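Local coordinates for glutamyl-tRNA(Gln) amidotransferase subunit B, mitochondrial (Saccharomyces cerevisiae, PDB 4N0H), which forms the GatB/GatE-family B subunit of a mitochondrial amidotransferase, in a crystallised assembly of three protein chains that includes subunit F, at residues 18-24 with 168-174; 43-49 with 160-164; 51-55 with 98-102; 71-75 with 110-114. One frame throughout, in Å; residues are numbered along the deposited sequence.

Interaction 1 (18-24 with 168-174)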
loop_
_atom_site.group_PDB
_atom_site.type_symbol
_atom_site.label_atom_id
_atom_site.label_comp_id
_atom_site.label_asym_id
_atom_site.label_seq_id
_atom_site.Cartn_x
_atom_site.Cartn_y
_atom_site.Cartn_z
ATOM N N LEU B 18 -2.242 -26.487 -20.932
ATOM C CA LEU B 18 -2.368 -26.788 -19.510
ATOM C C LEU B 18 -1.938 -25.615 -18.639
ATOM O O LEU B 18 -1.016 -24.875 -18.986
ATOM C CB LEU B 18 -1.538 -28.025 -19.149
ATOM C CG LEU B 18 -1.910 -29.338 -19.836
ATOM C CD1 LEU B 18 -0.910 -30.424 -19.479
ATOM C CD2 LEU B 18 -3.317 -29.759 -19.449
ATOM N N GLU B 19 -2.618 -25.456 -17.507
ATOM C CA GLU B 19 -2.198 -24.512 -16.479
ATOM C C GLU B 19 -1.965 -25.286 -15.192
ATOM O O GLU B 19 -2.908 -25.806 -14.589
ATOM C CB GLU B 19 -3.255 -23.432 -16.274
ATOM C CG GLU B 19 -3.504 -22.590 -17.510
ATOM C CD GLU B 19 -4.692 -21.663 -17.356
ATOM O OE1 GLU B 19 -5.241 -21.574 -16.235
ATOM O OE2 GLU B 19 -5.078 -21.025 -18.359
ATOM N N ILE B 20 -0.704 -25.382 -14.784
ATOM C CA ILE B 20 -0.333 -26.230 -13.658
ATOM C C ILE B 20 0.177 -25.444 -12.457
ATOM O O ILE B 20 1.217 -24.788 -12.519
ATOM C CB ILE B 20 0.721 -27.280 -14.057
ATOM C CG1 ILE B 20 0.218 -28.121 -15.232
ATOM C CG2 ILE B 20 1.050 -28.169 -12.869
ATOM C CD1 ILE B 20 1.193 -29.192 -15.689
ATOM N N HIS B 21 -0.567 -25.522 -11.359
ATOM C CA HIS B 21 -0.153 -24.892 -10.118
ATOM C C HIS B 21 0.584 -25.908 -9.270
ATOM O O HIS B 21 0.139 -27.044 -9.110
ATOM C CB HIS B 21 -1.356 -24.329 -9.363
ATOM C CG HIS B 21 -1.989 -23.154 -10.037
ATOM N ND1 HIS B 21 -2.789 -23.275 -11.151
ATOM C CD2 HIS B 21 -1.932 -21.831 -9.756
ATOM C CE1 HIS B 21 -3.202 -22.079 -11.527
ATOM N NE2 HIS B 21 -2.695 -21.185 -10.698
ATOM N N THR B 22 1.722 -25.493 -8.732
ATOM C CA THR B 22 2.574 -26.392 -7.976
ATOM C C THR B 22 3.022 -25.756 -6.663
ATOM O O THR B 22 3.635 -24.690 -6.658
ATOM C CB THR B 22 3.803 -26.797 -8.813
ATOM O OG1 THR B 22 3.432 -27.827 -9.739
ATOM C CG2 THR B 22 4.904 -27.312 -7.928
ATOM N N GLN B 23 2.701 -26.411 -5.552
ATOM C CA GLN B 23 3.144 -25.956 -4.242
ATOM C C GLN B 23 4.637 -26.188 -4.090
ATOM O O GLN B 23 5.112 -27.310 -4.258
ATOM C CB GLN B 23 2.402 -26.694 -3.123
ATOM C CG GLN B 23 0.969 -26.251 -2.911
ATOM C CD GLN B 23 0.355 -26.827 -1.645
ATOM O OE1 GLN B 23 0.667 -27.950 -1.242
ATOM N NE2 GLN B 23 -0.520 -26.054 -1.008
ATOM N N LEU B 24 5.373 -25.129 -3.773
ATOM C CA LEU B 24 6.803 -25.246 -3.517
ATOM C C LEU B 24 7.057 -25.778 -2.112
ATOM O O LEU B 24 6.335 -25.441 -1.173
ATOM C CB LEU B 24 7.498 -23.894 -3.702
ATOM C CG LEU B 24 7.422 -23.279 -5.102
ATOM C CD1 LEU B 24 8.332 -22.066 -5.200
ATOM C CD2 LEU B 24 7.773 -24.308 -6.170
ATOM N N PRO B 168 3.901 -20.808 -0.964
ATOM C CA PRO B 168 4.343 -20.425 -2.311
ATOM C C PRO B 168 3.879 -21.402 -3.386
ATOM O O PRO B 168 3.930 -22.616 -3.189
ATOM C CB PRO B 168 5.878 -20.464 -2.218
ATOM C CG PRO B 168 6.206 -20.701 -0.777
ATOM C CD PRO B 168 5.008 -21.334 -0.151
ATOM N N LEU B 169 3.427 -20.859 -4.511
ATOM C CA LEU B 169 3.064 -21.648 -5.679
ATOM C C LEU B 169 3.862 -21.159 -6.878
ATOM O O LEU B 169 4.246 -19.989 -6.943
ATOM C CB LEU B 169 1.574 -21.486 -6.005
ATOM C CG LEU B 169 0.532 -21.825 -4.938
ATOM C CD1 LEU B 169 -0.868 -21.447 -5.410
ATOM C CD2 LEU B 169 0.603 -23.294 -4.630
ATOM N N ILE B 170 4.116 -22.056 -7.823
ATOM C CA ILE B 170 4.516 -21.639 -9.158
ATOM C C ILE B 170 3.452 -22.092 -10.149
ATOM O O ILE B 170 3.066 -23.261 -10.168
ATOM C CB ILE B 170 5.884 -22.199 -9.570
ATOM C CG1 ILE B 170 6.997 -21.524 -8.769
ATOM C CG2 ILE B 170 6.121 -21.977 -11.052
ATOM C CD1 ILE B 170 8.393 -21.876 -9.257
ATOM N N GLU B 171 2.955 -21.158 -10.949
ATOM C CA GLU B 171 2.021 -21.507 -12.005
ATOM C C GLU B 171 2.770 -21.591 -13.322
ATOM O O GLU B 171 3.444 -20.643 -13.725
ATOM C CB GLU B 171 0.888 -20.486 -12.117
ATOM C CG GLU B 171 -0.092 -20.802 -13.241
ATOM C CD GLU B 171 -1.139 -19.720 -13.448
ATOM O OE1 GLU B 171 -1.800 -19.729 -14.508
ATOM O OE2 GLU B 171 -1.310 -18.866 -12.553
ATOM N N LEU B 172 2.651 -22.735 -13.987
ATOM C CA LEU B 172 3.248 -22.923 -15.300
ATOM C C LEU B 172 2.153 -22.979 -16.355
ATOM O O LEU B 172 1.226 -23.782 -16.257
ATOM C CB LEU B 172 4.092 -24.200 -15.326
ATOM C CG LEU B 172 4.758 -24.592 -16.647
ATOM C CD1 LEU B 172 6.152 -25.120 -16.396
ATOM C CD2 LEU B 172 3.925 -25.626 -17.393
ATOM N N VAL B 173 2.253 -22.116 -17.357
ATOM C CA VAL B 173 1.293 -22.125 -18.451
ATOM C C VAL B 173 1.973 -22.551 -19.751
ATOM O O VAL B 173 2.941 -21.925 -20.196
ATOM C CB VAL B 173 0.639 -20.747 -18.637
ATOM C CG1 VAL B 173 -0.499 -20.831 -19.647
ATOM C CG2 VAL B 173 0.132 -20.223 -17.307
ATOM N N THR B 174 1.476 -23.627 -20.353
ATOM C CA THR B 174 2.006 -24.087 -21.628
ATOM C C THR B 174 1.297 -23.376 -22.771
ATOM O O THR B 174 0.226 -22.800 -22.589
ATOM C CB THR B 174 1.808 -25.604 -21.818
ATOM O OG1 THR B 174 0.442 -25.869 -22.156
ATOM C CG2 THR B 174 2.173 -26.361 -20.555
HETATM O O HOH W 1 3.645 -25.447 -11.811
#
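Residues 18-24 and 168-174 form an antiparallel strand pair deep in the large mixed sheet, with Ile20 facing Leu172 and His21 facing Glu171. The strand axes run at 158° to each other and approach to 4.6 Å. Ile20 and Leu172 make a hydrogen-bonded pair, Ile20 N to Leu172 O and Leu172 N to Ile20 O both measuring 2.9 Å. At one end, Leu18 N donates to Thr174 OG1 at 3.0 Å, so a hydroxyl continues the row of acceptors; chi1 of 76° places it between the backbone N and the carbonyl carbon of Thr174. Glu171 lies beside His21 and lays its CG over one face of the imidazole, 3.9 Å from the centroid, a CH-pi contact offset toward the rim. On the other side of the sheet, where Thr22 and Ile170 lie, a water donates to Ile20 O (2.6 Å) and Ile170 O (2.8 Å), bridging two acceptors that face each other. The side chain of Leu24 crosses that of Ile170, CD1 meeting CG1 at 3.8 Å. Strand 14-23 pairs on its other edge with 210-218 and strand 168-174 with 130-142, while Tyr191 of helix 181-197 packs on both Ile20 and Leu172.

Interaction 2 (43-49 with 160-164)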
loop_
_atom_site.group_PDB
_atom_site.type_symbol
_atom_site.label_atom_id
_atom_site.label_comp_id
_atom_site.label_asym_id
_atom_site.label_seq_id
_atom_site.Cartn_x
_atom_site.Cartn_y
_atom_site.Cartn_z
ATOM N N ASP B 43 -2.233 -31.260 10.898
ATOM C CA ASP B 43 -1.981 -30.031 11.651
ATOM C C ASP B 43 -3.239 -29.428 12.261
ATOM O O ASP B 43 -4.308 -29.457 11.652
ATOM C CB ASP B 43 -1.355 -28.966 10.748
ATOM C CG ASP B 43 0.063 -29.298 10.339
ATOM O OD1 ASP B 43 0.681 -30.197 10.948
ATOM O OD2 ASP B 43 0.560 -28.638 9.404
ATOM N N ALA B 44 -3.100 -28.860 13.455
ATOM C CA ALA B 44 -4.174 -28.075 14.046
ATOM C C ALA B 44 -4.364 -26.833 13.186
ATOM O O ALA B 44 -3.388 -26.250 12.717
ATOM C CB ALA B 44 -3.837 -27.688 15.481
ATOM N N PRO B 45 -5.623 -26.429 12.962
ATOM C CA PRO B 45 -5.900 -25.293 12.075
ATOM C C PRO B 45 -5.348 -23.990 12.642
ATOM O O PRO B 45 -5.322 -23.823 13.863
ATOM C CB PRO B 45 -7.433 -25.233 12.043
ATOM C CG PRO B 45 -7.899 -26.555 12.585
ATOM C CD PRO B 45 -6.849 -27.002 13.539
ATOM N N ASN B 46 -4.911 -23.092 11.760
ATOM C CA ASN B 46 -4.468 -21.759 12.147
ATOM C C ASN B 46 -3.392 -21.780 13.218
ATOM O O ASN B 46 -3.484 -21.093 14.239
ATOM C CB ASN B 46 -5.668 -20.914 12.565
ATOM C CG ASN B 46 -6.678 -20.761 11.438
ATOM O OD1 ASN B 46 -6.329 -20.323 10.346
ATOM N ND2 ASN B 46 -7.923 -21.169 11.685
ATOM N N HIS B 47 -2.378 -22.595 12.965
ATOM C CA HIS B 47 -1.283 -22.819 13.894
ATOM C C HIS B 47 0.006 -22.313 13.248
ATOM O O HIS B 47 0.841 -21.676 13.895
ATOM C CB HIS B 47 -1.203 -24.314 14.198
ATOM C CG HIS B 47 -0.036 -24.714 15.046
ATOM N ND1 HIS B 47 0.032 -24.448 16.397
ATOM C CD2 HIS B 47 1.095 -25.394 14.739
ATOM C CE1 HIS B 47 1.161 -24.935 16.882
ATOM N NE2 HIS B 47 1.826 -25.511 15.896
ATOM N N HIS B 48 0.145 -22.581 11.956
ATOM C CA HIS B 48 1.281 -22.092 11.180
ATOM C C HIS B 48 0.939 -20.761 10.516
ATOM O O HIS B 48 1.002 -20.636 9.287
ATOM C CB HIS B 48 1.669 -23.117 10.110
ATOM C CG HIS B 48 2.030 -24.460 10.660
ATOM N ND1 HIS B 48 3.087 -24.650 11.525
ATOM C CD2 HIS B 48 1.477 -25.682 10.467
ATOM C CE1 HIS B 48 3.173 -25.932 11.837
ATOM N NE2 HIS B 48 2.206 -26.579 11.208
ATOM N N THR B 49 0.589 -19.767 11.329
ATOM C CA THR B 49 0.123 -18.487 10.812
ATOM C C THR B 49 0.713 -17.285 11.549
ATOM O O THR B 49 0.493 -17.100 12.747
ATOM C CB THR B 49 -1.415 -18.388 10.894
ATOM O OG1 THR B 49 -1.835 -18.672 12.230
ATOM C CG2 THR B 49 -2.080 -19.373 9.943
ATOM N N VAL B 160 -12.685 -22.200 8.071
ATOM C CA VAL B 160 -11.522 -21.714 7.344
ATOM C C VAL B 160 -10.230 -21.930 8.121
ATOM O O VAL B 160 -10.101 -21.502 9.267
ATOM C CB VAL B 160 -11.667 -20.212 6.992
ATOM C CG1 VAL B 160 -10.408 -19.704 6.302
ATOM C CG2 VAL B 160 -12.896 -19.992 6.118
ATOM N N ASP B 161 -9.279 -22.593 7.474
ATOM C CA ASP B 161 -7.952 -22.816 8.030
ATOM C C ASP B 161 -6.939 -22.081 7.156
ATOM O O ASP B 161 -6.832 -22.350 5.960
ATOM C CB ASP B 161 -7.653 -24.317 8.056
ATOM C CG ASP B 161 -6.269 -24.645 8.607
ATOM O OD1 ASP B 161 -5.894 -25.835 8.558
ATOM O OD2 ASP B 161 -5.557 -23.737 9.088
ATOM N N LEU B 162 -6.201 -21.152 7.755
ATOM C CA LEU B 162 -5.265 -20.321 7.000
ATOM C C LEU B 162 -3.822 -20.840 7.038
ATOM O O LEU B 162 -2.897 -20.127 6.648
ATOM C CB LEU B 162 -5.340 -18.858 7.466
ATOM C CG LEU B 162 -6.697 -18.175 7.237
ATOM C CD1 LEU B 162 -6.723 -16.743 7.791
ATOM C CD2 LEU B 162 -7.076 -18.190 5.754
ATOM N N ASN B 163 -3.632 -22.078 7.498
ATOM C CA ASN B 163 -2.305 -22.694 7.479
ATOM C C ASN B 163 -1.722 -22.686 6.065
ATOM O O ASN B 163 -0.524 -22.488 5.879
ATOM C CB ASN B 163 -2.335 -24.144 8.002
ATOM C CG ASN B 163 -2.297 -24.235 9.527
ATOM O OD1 ASN B 163 -1.977 -23.272 10.222
ATOM N ND2 ASN B 163 -2.615 -25.411 10.048
ATOM N N ARG B 164 -2.578 -22.903 5.069
ATOM C CA ARG B 164 -2.119 -23.003 3.687
ATOM C C ARG B 164 -2.063 -21.637 2.996
ATOM O O ARG B 164 -1.487 -21.502 1.921
ATOM C CB ARG B 164 -3.008 -23.963 2.893
ATOM C CG ARG B 164 -2.426 -24.387 1.552
ATOM C CD ARG B 164 -3.439 -25.163 0.723
ATOM N NE ARG B 164 -4.484 -24.295 0.182
ATOM C CZ ARG B 164 -5.557 -24.740 -0.463
ATOM N NH1 ARG B 164 -6.459 -23.886 -0.929
ATOM N NH2 ARG B 164 -5.730 -26.046 -0.643
#
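Asn163 has the most surface buried here, its amide inserted into the loop 43-49 and held at both ends. Asn163 ND2 donates to Ala44 O at 2.9 Å, with the acceptor close to the amide plane. Asn163 OD1 takes two backbone N-H groups: His47 N, 2.9 Å away, lies in the carbonyl plane on a lone pair, whereas His48 N, 2.8 Å from OD1, comes from above that plane. Asn46 answers from the loop. Asn46 OD1 receives Leu162 N at 2.7 Å, and Asn46 ND2 donates to Val160 O at 3.3 Å along a lone pair; the same ND2 also reaches Ala147 O of subunit F. Asn46 has left-handed helical backbone angles (phi 54°) and presents its N to Asp161 OD2 at 2.8 Å. Asn163 N grips Asp161 OD2 from the opposite face of the carboxylate at 3.0 Å, closing an Asx turn that positions the very asparagine reaching into the loop. Pro45 CB covers the same carboxylate, 3.7 Å from Asp161 CG. With side-chain amides and a carboxylate serving backbone groups, the chemistry implies that an irregular loop is fixed here by specific polar bonds where regular strand pairing is absent.

Interaction 3 (51-55 with 98-102); sequences YYDIA and QPQGY
Gln100 lays its amide nitrogen over one face of the Tyr52 ring, NE2 standing 3.6 Å above the plane of the Tyr52 ring and offset toward the rim. Amide and ring planes are 36° apart, so this is a tilted overlap, and the two side chains cross at about a right angle. Gln100 NE2 also makes a weak hydrogen bond to Tyr52 O at 3.0 Å, where the angle at the hydrogen is only 129°. The Gln100 chain is bent at chi2 (81°), which turns the amide back to where it also meets Ala55, NE2 lying 3.5 Å from the Ala55 methyl CB. Two type I beta turns face each other in this contact. Ala55 N to Tyr52 O, 2.8 Å, closes the first, so this carbonyl serves its own turn as well as the glutamine. The second is closed by Gly101 N to Gln98 O; Gly101, its last residue, has a positive phi that suits glycine. Between the turns Ala55 CB rests 4.0 Å from Pro99 CB, and Pro99 CG approaches Asp53 O to 3.4 Å. On the glutamine's own segment, CB of Gln100 lies over the centre of the Tyr102 ring. Asp53 directs its carboxylate elsewhere, to Ser34, Lys29 and Asn166. Tyr51 meets Trp135 of subunit F edge-to-face, and a basic side chain of the third protein chain packs on Pro99 and Gln100.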
loop_
_atom_site.group_PDB
_atom_site.type_symbol
_atom_site.label_atom_id
_atom_site.label_comp_id
_atom_site.label_asym_id
_atom_site.label_seq_id
_atom_site.Cartn_x
_atom_site.Cartn_y
_atom_site.Cartn_z
ATOM N N TYR B 51 1.317 -12.994 12.025
ATOM C CA TYR B 51 0.461 -11.818 12.007
ATOM C C TYR B 51 0.086 -11.480 10.568
ATOM O O TYR B 51 -1.063 -11.136 10.280
ATOM C CB TYR B 51 1.158 -10.619 12.661
ATOM C CG TYR B 51 1.538 -10.816 14.116
ATOM C CD1 TYR B 51 0.745 -11.575 14.976
ATOM C CD2 TYR B 51 2.692 -10.240 14.629
ATOM C CE1 TYR B 51 1.097 -11.748 16.310
ATOM C CE2 TYR B 51 3.054 -10.409 15.948
ATOM C CZ TYR B 51 2.259 -11.159 16.786
ATOM O OH TYR B 51 2.639 -11.311 18.100
ATOM N N TYR B 52 1.056 -11.585 9.662
ATOM C CA TYR B 52 0.804 -11.294 8.250
ATOM C C TYR B 52 -0.173 -12.281 7.612
ATOM O O TYR B 52 -1.029 -11.881 6.826
ATOM C CB TYR B 52 2.103 -11.269 7.437
ATOM C CG TYR B 52 1.857 -11.190 5.946
ATOM C CD1 TYR B 52 1.591 -9.974 5.329
ATOM C CD2 TYR B 52 1.870 -12.338 5.160
ATOM C CE1 TYR B 52 1.346 -9.903 3.963
ATOM C CE2 TYR B 52 1.624 -12.279 3.803
ATOM C CZ TYR B 52 1.371 -11.061 3.209
ATOM O OH TYR B 52 1.135 -11.013 1.855
ATOM N N ASP B 53 -0.035 -13.565 7.937
ATOM C CA ASP B 53 -0.903 -14.593 7.358
ATOM C C ASP B 53 -2.376 -14.335 7.701
ATOM O O ASP B 53 -3.273 -14.667 6.928
ATOM C CB ASP B 53 -0.501 -15.993 7.835
ATOM C CG ASP B 53 0.852 -16.434 7.303
ATOM O OD1 ASP B 53 1.330 -15.863 6.299
ATOM O OD2 ASP B 53 1.441 -17.363 7.897
ATOM N N ILE B 54 -2.614 -13.739 8.865
ATOM C CA ILE B 54 -3.971 -13.440 9.313
ATOM C C ILE B 54 -4.385 -12.041 8.824
ATOM O O ILE B 54 -5.497 -11.566 9.093
ATOM C CB ILE B 54 -4.085 -13.594 10.854
ATOM C CG1 ILE B 54 -3.472 -14.927 11.292
ATOM C CG2 ILE B 54 -5.537 -13.525 11.333
ATOM C CD1 ILE B 54 -4.170 -16.133 10.700
ATOM N N ALA B 55 -3.481 -11.400 8.086
ATOM C CA ALA B 55 -3.705 -10.060 7.533
ATOM C C ALA B 55 -4.076 -9.024 8.598
ATOM O O ALA B 55 -4.940 -8.177 8.381
ATOM C CB ALA B 55 -4.752 -10.096 6.419
ATOM N N GLN B 98 -9.275 -16.037 1.724
ATOM C CA GLN B 98 -8.373 -15.004 1.207
ATOM C C GLN B 98 -8.344 -13.780 2.131
ATOM O O GLN B 98 -9.012 -12.774 1.875
ATOM C CB GLN B 98 -8.782 -14.588 -0.207
ATOM C CG GLN B 98 -7.902 -13.501 -0.803
ATOM C CD GLN B 98 -7.704 -13.660 -2.285
ATOM O OE1 GLN B 98 -8.282 -12.920 -3.084
ATOM N NE2 GLN B 98 -6.878 -14.628 -2.668
ATOM N N PRO B 99 -7.563 -13.864 3.216
ATOM C CA PRO B 99 -7.620 -12.884 4.312
ATOM C C PRO B 99 -7.288 -11.430 3.933
ATOM O O PRO B 99 -7.833 -10.514 4.552
ATOM C CB PRO B 99 -6.612 -13.434 5.333
ATOM C CG PRO B 99 -5.721 -14.350 4.550
ATOM C CD PRO B 99 -6.564 -14.921 3.456
ATOM N N GLN B 100 -6.411 -11.213 2.956
ATOM C CA GLN B 100 -6.089 -9.850 2.533
ATOM C C GLN B 100 -7.191 -9.211 1.675
ATOM O O GLN B 100 -7.299 -7.985 1.600
ATOM C CB GLN B 100 -4.750 -9.801 1.786
ATOM C CG GLN B 100 -3.529 -9.624 2.684
ATOM C CD GLN B 100 -3.061 -10.920 3.317
ATOM O OE1 GLN B 100 -3.522 -12.005 2.949
ATOM N NE2 GLN B 100 -2.136 -10.818 4.273
ATOM N N GLY B 101 -8.010 -10.039 1.033
ATOM C CA GLY B 101 -9.015 -9.530 0.114
ATOM C C GLY B 101 -8.420 -9.438 -1.276
ATOM O O GLY B 101 -9.030 -8.915 -2.212
ATOM N N TYR B 102 -7.198 -9.941 -1.401
ATOM C CA TYR B 102 -6.550 -10.078 -2.694
ATOM C C TYR B 102 -5.460 -11.139 -2.623
ATOM O O TYR B 102 -4.992 -11.496 -1.538
ATOM C CB TYR B 102 -5.974 -8.742 -3.184
ATOM C CG TYR B 102 -4.967 -8.083 -2.258
ATOM C CD1 TYR B 102 -3.630 -8.474 -2.252
ATOM C CD2 TYR B 102 -5.348 -7.046 -1.414
ATOM C CE1 TYR B 102 -2.700 -7.863 -1.412
ATOM C CE2 TYR B 102 -4.429 -6.424 -0.572
ATOM C CZ TYR B 102 -3.109 -6.832 -0.580
ATOM O OH TYR B 102 -2.205 -6.220 0.253
#

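Interaction 4 (71-75 with 110-114); sequences AMKLS and PFARG
Helix residues 71-75 pass beside strand 102-120 at its bulge, Ser75 CA coming within 6.6 Å of Ala112 CA, while Phe111 has helical backbone angles and Ala112 is extended. Phe111 carries the contact. Its CG lies opposite the backbone N (chi1 -174°), sending the ring out across the helix. Ala71 sets its methyl over one face, CB 3.8 Å from the centroid of the Phe111 ring and 15° off the normal, a CH-pi contact over the face, offset toward the rim. The ring edge is met in its plane by two other helix residues: Met72, whose CG is 4.0 Å from Phe111 CZ and whose bent chain crosses the ring at about a right angle, and Ser75, whose OG is 3.5 Å from Phe111 CE1. The backbone at this place is a classic beta bulge, Phe111 and Ala112 both facing Leu138 of the neighbouring strand 130-142; both of their CB atoms are directed toward the helix. Ala112 therefore adds a second methyl, CB 3.5 Å from Ser75 OG. Ser75 OG, beside these carbons, donates to Ala71 O one turn back at 2.8 Å. Ser75 N donates to Ala71 O at 3.0 Å from the opposite face of the carbonyl plane, so this one carbonyl oxygen accepts two hydrogen bonds. Leu296 packs on both Met72 and Phe111, and Val300, Ile301 and Val304 of helix 298-306 touch Met72. Ala71 rests on Ile140, and Leu74 on Leu138 and Tyr191.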
loop_
_atom_site.group_PDB
_atom_site.type_symbol
_atom_site.label_atom_id
_atom_site.label_comp_id
_atom_site.label_asym_id
_atom_site.label_seq_id
_atom_site.Cartn_x
_atom_site.Cartn_y
_atom_site.Cartn_z
ATOM N N ALA B 71 12.305 -20.978 -8.338
ATOM C CA ALA B 71 11.826 -20.552 -9.651
ATOM C C ALA B 71 12.966 -20.466 -10.678
ATOM O O ALA B 71 12.765 -20.720 -11.869
ATOM C CB ALA B 71 11.087 -19.236 -9.553
ATOM N N MET B 72 14.157 -20.095 -10.216
ATOM C CA MET B 72 15.338 -20.087 -11.080
ATOM C C MET B 72 15.658 -21.485 -11.607
ATOM O O MET B 72 15.877 -21.673 -12.804
ATOM C CB MET B 72 16.549 -19.528 -10.332
ATOM C CG MET B 72 16.814 -18.059 -10.609
ATOM S SD MET B 72 17.145 -17.799 -12.363
ATOM C CE MET B 72 17.617 -16.081 -12.353
ATOM N N LYS B 73 15.676 -22.464 -10.708
ATOM C CA LYS B 73 16.004 -23.836 -11.083
ATOM C C LYS B 73 15.024 -24.375 -12.120
ATOM O O LYS B 73 15.424 -25.035 -13.086
ATOM C CB LYS B 73 16.055 -24.745 -9.851
ATOM C CG LYS B 73 17.080 -24.309 -8.815
ATOM C CD LYS B 73 17.113 -25.240 -7.611
ATOM C CE LYS B 73 17.779 -26.558 -7.949
ATOM N NZ LYS B 73 17.805 -27.491 -6.784
ATOM N N LEU B 74 13.744 -24.068 -11.938
ATOM C CA LEU B 74 12.729 -24.508 -12.888
ATOM C C LEU B 74 12.892 -23.828 -14.249
ATOM O O LEU B 74 12.797 -24.482 -15.282
ATOM C CB LEU B 74 11.321 -24.265 -12.341
ATOM C CG LEU B 74 10.207 -24.708 -13.286
ATOM C CD1 LEU B 74 10.316 -26.207 -13.594
ATOM C CD2 LEU B 74 8.848 -24.366 -12.704
ATOM N N SER B 75 13.132 -22.518 -14.246
ATOM C CA SER B 75 13.311 -21.765 -15.488
ATOM C C SER B 75 14.489 -22.316 -16.285
ATOM O O SER B 75 14.405 -22.481 -17.499
ATOM C CB SER B 75 13.547 -20.280 -15.199
ATOM O OG SER B 75 12.495 -19.730 -14.427
ATOM N N PRO B 110 5.584 -11.729 -15.375
ATOM C CA PRO B 110 5.888 -13.062 -14.844
ATOM C C PRO B 110 7.388 -13.270 -14.648
ATOM O O PRO B 110 8.197 -12.560 -15.254
ATOM C CB PRO B 110 5.340 -14.004 -15.926
ATOM C CG PRO B 110 5.350 -13.186 -17.179
ATOM C CD PRO B 110 5.037 -11.784 -16.740
ATOM N N PHE B 111 7.742 -14.228 -13.795
ATOM C CA PHE B 111 9.138 -14.522 -13.489
ATOM C C PHE B 111 9.945 -14.912 -14.730
ATOM O O PHE B 111 11.085 -14.484 -14.891
ATOM C CB PHE B 111 9.243 -15.631 -12.432
ATOM C CG PHE B 111 10.654 -15.885 -11.958
ATOM C CD1 PHE B 111 11.429 -16.883 -12.535
ATOM C CD2 PHE B 111 11.209 -15.113 -10.949
ATOM C CE1 PHE B 111 12.727 -17.112 -12.104
ATOM C CE2 PHE B 111 12.507 -15.338 -10.510
ATOM C CZ PHE B 111 13.268 -16.334 -11.092
ATOM N N ALA B 112 9.354 -15.733 -15.593
ATOM C CA ALA B 112 10.027 -16.198 -16.803
ATOM C C ALA B 112 9.044 -16.417 -17.942
ATOM O O ALA B 112 7.844 -16.590 -17.725
ATOM C CB ALA B 112 10.805 -17.484 -16.527
ATOM N N ARG B 113 9.566 -16.408 -19.161
ATOM C CA ARG B 113 8.756 -16.680 -20.339
ATOM C C ARG B 113 9.496 -17.628 -21.273
ATOM O O ARG B 113 10.725 -17.748 -21.215
ATOM C CB ARG B 113 8.402 -15.380 -21.063
ATOM C CG ARG B 113 7.346 -14.540 -20.351
ATOM C CD ARG B 113 7.139 -13.197 -21.041
ATOM N NE ARG B 113 8.131 -12.203 -20.632
ATOM C CZ ARG B 113 8.431 -11.111 -21.333
ATOM N NH1 ARG B 113 7.828 -10.873 -22.489
ATOM N NH2 ARG B 113 9.343 -10.260 -20.881
ATOM N N GLY B 114 8.744 -18.307 -22.132
ATOM C CA GLY B 114 9.331 -19.247 -23.067
ATOM C C GLY B 114 9.758 -20.524 -22.374
ATOM O O GLY B 114 9.354 -20.798 -21.243
#

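How the interactions relate
Interactions 1 and 4 belong to the buried centre and share the large sheet: Ile170 of the strand pair packs against Ala71 and Leu74 of helix 65-78. Regular backbone bonding dominates interaction 1, whereas interaction 4 has no hydrogen bond across it and relies on a ring packed against helix side chains. Interactions 2 and 3 lie toward the partner subunits, their centres about 12 Å apart, and touch through Thr49 and Leu162 against Ile54. Interaction 2 is partly buried and held by side-chain amides and a carboxylate; interaction 3 is buried within the assembly and has one weak bond across it. Gln23 and Arg164 touch, linking interactions 1 and 2, but interaction 4 reaches neither interaction 2 nor interaction 3.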